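Local structure of hypothetical protein Atu1913 (Agrobacterium tumefaciens str., 2B1Y) at the interface of chains A and B. The protein is of unknown function, belongs to the DUF1883 family and probably forms a two-fold dimer with interleaved strands. Sequence-based numbering; all coordinates share one arbitrary frame. Chains: chain A/B, hypothetical protein Atu1913.

Contact 1: the interface of chains A and B. Residues chain A 55, 76-78, 80; chain B 6, 30-31, 33.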
# COMPACT_ATOMS: atom_id res chain seq x y z
N VAL A 55 7.22 -7.07 10.32
CA VAL A 55 8.66 -7.27 10.09
C VAL A 55 9.16 -8.41 10.96
O VAL A 55 8.98 -8.40 12.19
CB VAL A 55 9.47 -6.03 10.49
CG1 VAL A 55 10.94 -6.26 10.12
CG2 VAL A 55 8.94 -4.79 9.82
N ASP A 76 8.20 -10.64 1.84
CA ASP A 76 8.55 -9.57 0.92
C ASP A 76 9.57 -8.59 1.44
O ASP A 76 9.79 -8.46 2.65
CB ASP A 76 7.29 -8.82 0.46
CG ASP A 76 6.71 -7.92 1.56
OD1 ASP A 76 5.79 -8.35 2.27
OD2 ASP A 76 7.24 -6.82 1.76
N ALA A 77 10.17 -7.87 0.50
CA ALA A 77 11.27 -6.99 0.81
C ALA A 77 10.87 -5.52 0.85
O ALA A 77 11.74 -4.65 0.71
CB ALA A 77 12.39 -7.21 -0.21
N GLU A 78 9.59 -5.21 1.06
CA GLU A 78 9.22 -3.79 1.16
C GLU A 78 9.97 -3.06 2.29
O GLU A 78 9.86 -3.43 3.43
CB GLU A 78 7.70 -3.63 1.32
CG GLU A 78 7.31 -2.15 1.37
CD GLU A 78 5.81 -1.89 1.42
OE1 GLU A 78 5.04 -2.72 1.95
OE2 GLU A 78 5.40 -0.81 0.92
N HIS A 80 13.19 -3.08 2.72
CA HIS A 80 14.35 -3.89 3.08
C HIS A 80 15.28 -3.97 1.84
O HIS A 80 14.86 -3.70 0.73
CB HIS A 80 13.90 -5.29 3.56
CG HIS A 80 12.91 -5.26 4.69
ND1 HIS A 80 13.17 -4.68 5.91
CD2 HIS A 80 11.64 -5.74 4.77
CE1 HIS A 80 12.11 -4.78 6.69
NE2 HIS A 80 11.17 -5.44 6.03
N PHE B 6 8.84 -3.87 -5.31
CA PHE B 6 9.79 -4.64 -4.46
C PHE B 6 9.59 -6.13 -4.75
O PHE B 6 8.57 -6.51 -5.33
CB PHE B 6 9.54 -4.37 -2.98
CG PHE B 6 8.10 -4.55 -2.56
CD1 PHE B 6 7.23 -3.46 -2.54
CD2 PHE B 6 7.59 -5.82 -2.22
CE1 PHE B 6 5.87 -3.63 -2.15
CE2 PHE B 6 6.25 -5.99 -1.85
CZ PHE B 6 5.40 -4.89 -1.82
N ASN B 30 12.89 -9.57 6.87
CA ASN B 30 11.91 -9.32 5.81
C ASN B 30 10.53 -9.24 6.42
O ASN B 30 10.36 -9.48 7.63
CB ASN B 30 11.92 -10.44 4.75
CG ASN B 30 12.66 -10.06 3.48
OD1 ASN B 30 13.54 -9.18 3.46
ND2 ASN B 30 12.31 -10.74 2.40
N ASN B 31 9.54 -8.89 5.60
CA ASN B 31 8.16 -8.81 6.08
C ASN B 31 7.47 -10.14 5.84
O ASN B 31 7.73 -10.80 4.83
CB ASN B 31 7.38 -7.74 5.31
CG ASN B 31 8.08 -6.39 5.35
OD1 ASN B 31 8.54 -5.96 6.41
ND2 ASN B 31 8.21 -5.75 4.21
N ARG B 33 3.52 -11.66 5.79
CA ARG B 33 2.12 -11.19 5.82
C ARG B 33 1.24 -12.37 5.43
O ARG B 33 1.39 -12.90 4.32
CB ARG B 33 1.91 -10.07 4.80
CG ARG B 33 3.01 -9.04 4.70
CD ARG B 33 2.55 -7.88 3.81
NE ARG B 33 3.68 -7.14 3.25
CZ ARG B 33 3.68 -5.84 2.98
NH1 ARG B 33 4.77 -5.30 2.44
NH2 ARG B 33 2.61 -5.08 3.25
O HOH W 1 2.86 -2.20 3.08

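Contact 2: the interface of chains A and B. Residues chain A 8-11, 35, 40, 43; chain B 72-75.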
# COMPACT_ATOMS: atom_id res chain seq x y z
N TYR A 8 -8.55 10.45 4.36
CA TYR A 8 -7.93 11.12 3.20
C TYR A 8 -8.92 12.06 2.55
O TYR A 8 -10.15 11.97 2.78
CB TYR A 8 -7.42 10.09 2.16
CG TYR A 8 -8.53 9.38 1.43
CD1 TYR A 8 -9.19 8.31 2.03
CD2 TYR A 8 -8.94 9.80 0.16
CE1 TYR A 8 -10.23 7.66 1.37
CE2 TYR A 8 -9.98 9.16 -0.50
CZ TYR A 8 -10.62 8.09 0.13
OH TYR A 8 -11.64 7.42 -0.50
N THR A 9 -8.40 12.96 1.71
CA THR A 9 -9.21 13.83 0.92
C THR A 9 -8.83 13.62 -0.54
O THR A 9 -7.66 13.60 -0.85
CB THR A 9 -8.88 15.29 1.24
OG1 THR A 9 -9.18 15.56 2.60
CG2 THR A 9 -9.68 16.22 0.32
N HIS A 10 -9.82 13.47 -1.41
CA HIS A 10 -9.57 13.17 -2.82
C HIS A 10 -10.06 14.30 -3.70
O HIS A 10 -11.26 14.57 -3.72
CB HIS A 10 -10.28 11.84 -3.18
CG HIS A 10 -10.37 11.57 -4.66
ND1 HIS A 10 -11.49 11.03 -5.26
CD2 HIS A 10 -9.49 11.81 -5.66
CE1 HIS A 10 -11.29 10.93 -6.56
NE2 HIS A 10 -10.08 11.39 -6.83
N TYR A 11 -9.16 14.97 -4.43
CA TYR A 11 -9.54 15.90 -5.51
C TYR A 11 -9.42 15.18 -6.86
O TYR A 11 -8.33 14.75 -7.24
CB TYR A 11 -8.66 17.18 -5.53
CG TYR A 11 -8.59 17.92 -4.21
CD1 TYR A 11 -9.44 19.01 -3.98
CD2 TYR A 11 -7.69 17.54 -3.20
CE1 TYR A 11 -9.43 19.71 -2.76
CE2 TYR A 11 -7.67 18.26 -1.94
CZ TYR A 11 -8.56 19.34 -1.76
OH TYR A 11 -8.58 20.03 -0.58
N MSE A 35 -1.57 11.41 -8.62
CA MSE A 35 -1.57 10.12 -9.32
C MSE A 35 -2.54 10.07 -10.48
O MSE A 35 -3.49 10.85 -10.55
CB MSE A 35 -1.91 9.00 -8.32
CG MSE A 35 -3.28 9.22 -7.64
SE MSE A 35 -3.64 7.91 -6.24
CE MSE A 35 -2.61 8.70 -4.82
N PHE A 40 -5.14 5.84 -8.86
CA PHE A 40 -6.24 6.08 -7.92
C PHE A 40 -7.04 4.79 -7.66
O PHE A 40 -7.48 4.52 -6.54
CB PHE A 40 -7.16 7.24 -8.36
CG PHE A 40 -8.29 7.49 -7.40
CD1 PHE A 40 -8.02 7.90 -6.10
CD2 PHE A 40 -9.61 7.24 -7.78
CE1 PHE A 40 -9.06 8.10 -5.18
CE2 PHE A 40 -10.66 7.43 -6.88
CZ PHE A 40 -10.38 7.88 -5.58
N PHE A 43 -4.94 2.94 -5.18
CA PHE A 43 -5.07 3.58 -3.88
C PHE A 43 -6.36 3.15 -3.13
O PHE A 43 -6.31 2.81 -1.94
CB PHE A 43 -5.05 5.11 -4.04
CG PHE A 43 -5.23 5.86 -2.75
CD1 PHE A 43 -4.14 6.07 -1.90
CD2 PHE A 43 -6.48 6.38 -2.40
CE1 PHE A 43 -4.30 6.77 -0.70
CE2 PHE A 43 -6.62 7.08 -1.22
CZ PHE A 43 -5.52 7.29 -0.39
N HIS B 72 -5.41 12.83 -10.20
CA HIS B 72 -6.12 12.80 -8.92
C HIS B 72 -5.13 13.25 -7.85
O HIS B 72 -3.99 12.88 -7.93
CB HIS B 72 -6.55 11.36 -8.60
CG HIS B 72 -7.58 10.83 -9.55
ND1 HIS B 72 -8.93 10.93 -9.32
CD2 HIS B 72 -7.44 10.27 -10.78
CE1 HIS B 72 -9.59 10.39 -10.34
NE2 HIS B 72 -8.71 10.01 -11.24
N LEU B 73 -5.56 14.08 -6.91
CA LEU B 73 -4.67 14.53 -5.85
C LEU B 73 -5.24 14.00 -4.55
O LEU B 73 -6.43 14.24 -4.24
CB LEU B 73 -4.61 16.06 -5.80
CG LEU B 73 -3.76 16.59 -4.64
CD1 LEU B 73 -2.32 16.25 -4.95
CD2 LEU B 73 -3.99 18.06 -4.47
N ILE B 74 -4.40 13.30 -3.80
CA ILE B 74 -4.80 12.77 -2.50
C ILE B 74 -4.04 13.49 -1.44
O ILE B 74 -2.82 13.59 -1.52
CB ILE B 74 -4.48 11.26 -2.39
CG1 ILE B 74 -5.32 10.48 -3.39
CG2 ILE B 74 -4.66 10.74 -0.93
CD1 ILE B 74 -6.78 10.67 -3.32
N ILE B 75 -4.76 13.96 -0.43
CA ILE B 75 -4.15 14.40 0.83
C ILE B 75 -4.53 13.36 1.87
O ILE B 75 -5.71 13.04 2.00
CB ILE B 75 -4.70 15.78 1.29
CG1 ILE B 75 -4.57 16.81 0.15
CG2 ILE B 75 -4.01 16.23 2.58
CD1 ILE B 75 -3.18 17.03 -0.31

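Contact 1: the interface of chains A and B
Strands 52-56 and 69-76 of chain A, with the loop that follows the second, meet strand 30-36 and the N-terminal loop of chain B. B:Asn31 pairs antiparallel with A:Val55 as well as with A:Asp76, and with the latter it exchanges backbone N-H to O bonds both ways. On this frame sits a charged network centred on the carboxylate of A:Asp76. B:Arg33, extended from CG to NE (chi2 -171°), reaches that carboxylate side-on with two nitrogens. Its NE meets OD1 of A:Asp76 at 2.6 Å, on the syn side but tilted 31° from the carboxylate plane. NH1 of B:Arg33 comes instead from above that plane, 3.0 Å from OD2 of A:Asp76. ND2 of B:Asn31 also approaches OD2 of A:Asp76 from above the plane, at 2.8 Å, while the anti lone pair of this oxygen takes the backbone N-H of A:Glu78; three donors thus fix the carboxylate's rotation. NH1 of B:Arg33 also reaches OE1 of A:Glu78, nearly straight at 2.6 Å, with the two planar groups almost coplanar, while a water joins the same OE1 to NH2. The arginine probably offsets the charge of both carboxylates.

B:Asn31 is gripped at both ends of its amide. ND2 also donates to the backbone O of A:Glu78 on a lone pair, while NE2 of A:His80 meets OD1 of B:Asn31 at 2.7 Å from above the carbonyl plane. CG2 of A:Val55 lies 3.6 Å from OD1 of B:Asn31. At the flank, CB of A:Glu78 lies over the centre of the B:Phe6 ring, whose edge atom CE2 touches CB of A:Asp76. The site ties the end of one chain's strand to the other chain by matched polar groups, and probably helps to hold the dimer together.

Contact 2: the interface of chains A and B
B:Ile74 pushes its branched side chain into an apolar pocket of chain A formed by A:His10, A:Met35, A:Phe40 and A:Phe43, at an intermolecular antiparallel beta-sheet in this DUF1883 protein. Each branch has its own neighbour. CG1 is anti to the carbonyl carbon, beside the backbone N (chi1 -64°), which puts CG2 anti to that nitrogen. CG2 of B:Ile74 meets the tip of A:Phe43, 3.6 Å from CZ. CG1 of B:Ile74 receives the methyl CE of selenomethionine A:Met35 at 3.5 Å; that side chain bends at its end (chi3 81°), which brings the methyl up to the isoleucine. Farther out on the same branch, CD1 lies against CB and CD2 of A:His10 and near CE1 of A:Phe40.

The rings of chain A support one another around this side chain. NE2 of A:His10 stands over the centre of the A:Phe40 ring, 3.7 Å above its plane. CE2 of A:Phe43 lies over the face of A:Tyr8, toward its rim, while CG1 of B:Ile74 lies over the face of A:Phe43, also toward the rim.

On the other side of the sheet A:Tyr11 and B:Leu73 lie alongside, pointing the same way, with CE2 of A:Tyr11 4.0 Å from CG1 of B:Ile75.

Where the pocket gives way to polar groups, the imidazoles of A:His10 and B:His72 meet edge to edge: NE2 of A:His10 and ND1 of B:His72 are hydrogen-bonded at 2.8 Å, each in the other's ring plane. The direction of the bond is not decided. CB of A:Phe40 covers one face of B:His72, toward the rim. Backbone bonds complete the polar rim. Strand 8-16 of A pairs with strand 69-76 of B through A:Thr9 with B:Ile75 and A:Tyr11 with B:Leu73, while A:Met35, near the end of strand 30-36, pairs with B:His72 on the opposite edge.

The C-alpha centres of contact 1 and contact 2 lie about 26 Å apart, yet both draw on strands 30-36 and 69-76. Contact 1 uses the end of strand 69-76 from chain A, whereas contact 2 uses its middle from chain B, and strand 30-36 changes chain accordingly. Two-fold symmetry gives each contact a twin, so contact 1 and the twin of contact 2 follow one another along the same strand pair: a polar end continuing from an apolar middle. With strands of both chains interleaved in each sheet, the assembly looks like an intertwined dimer, although the crystal alone does not prove this form in solution.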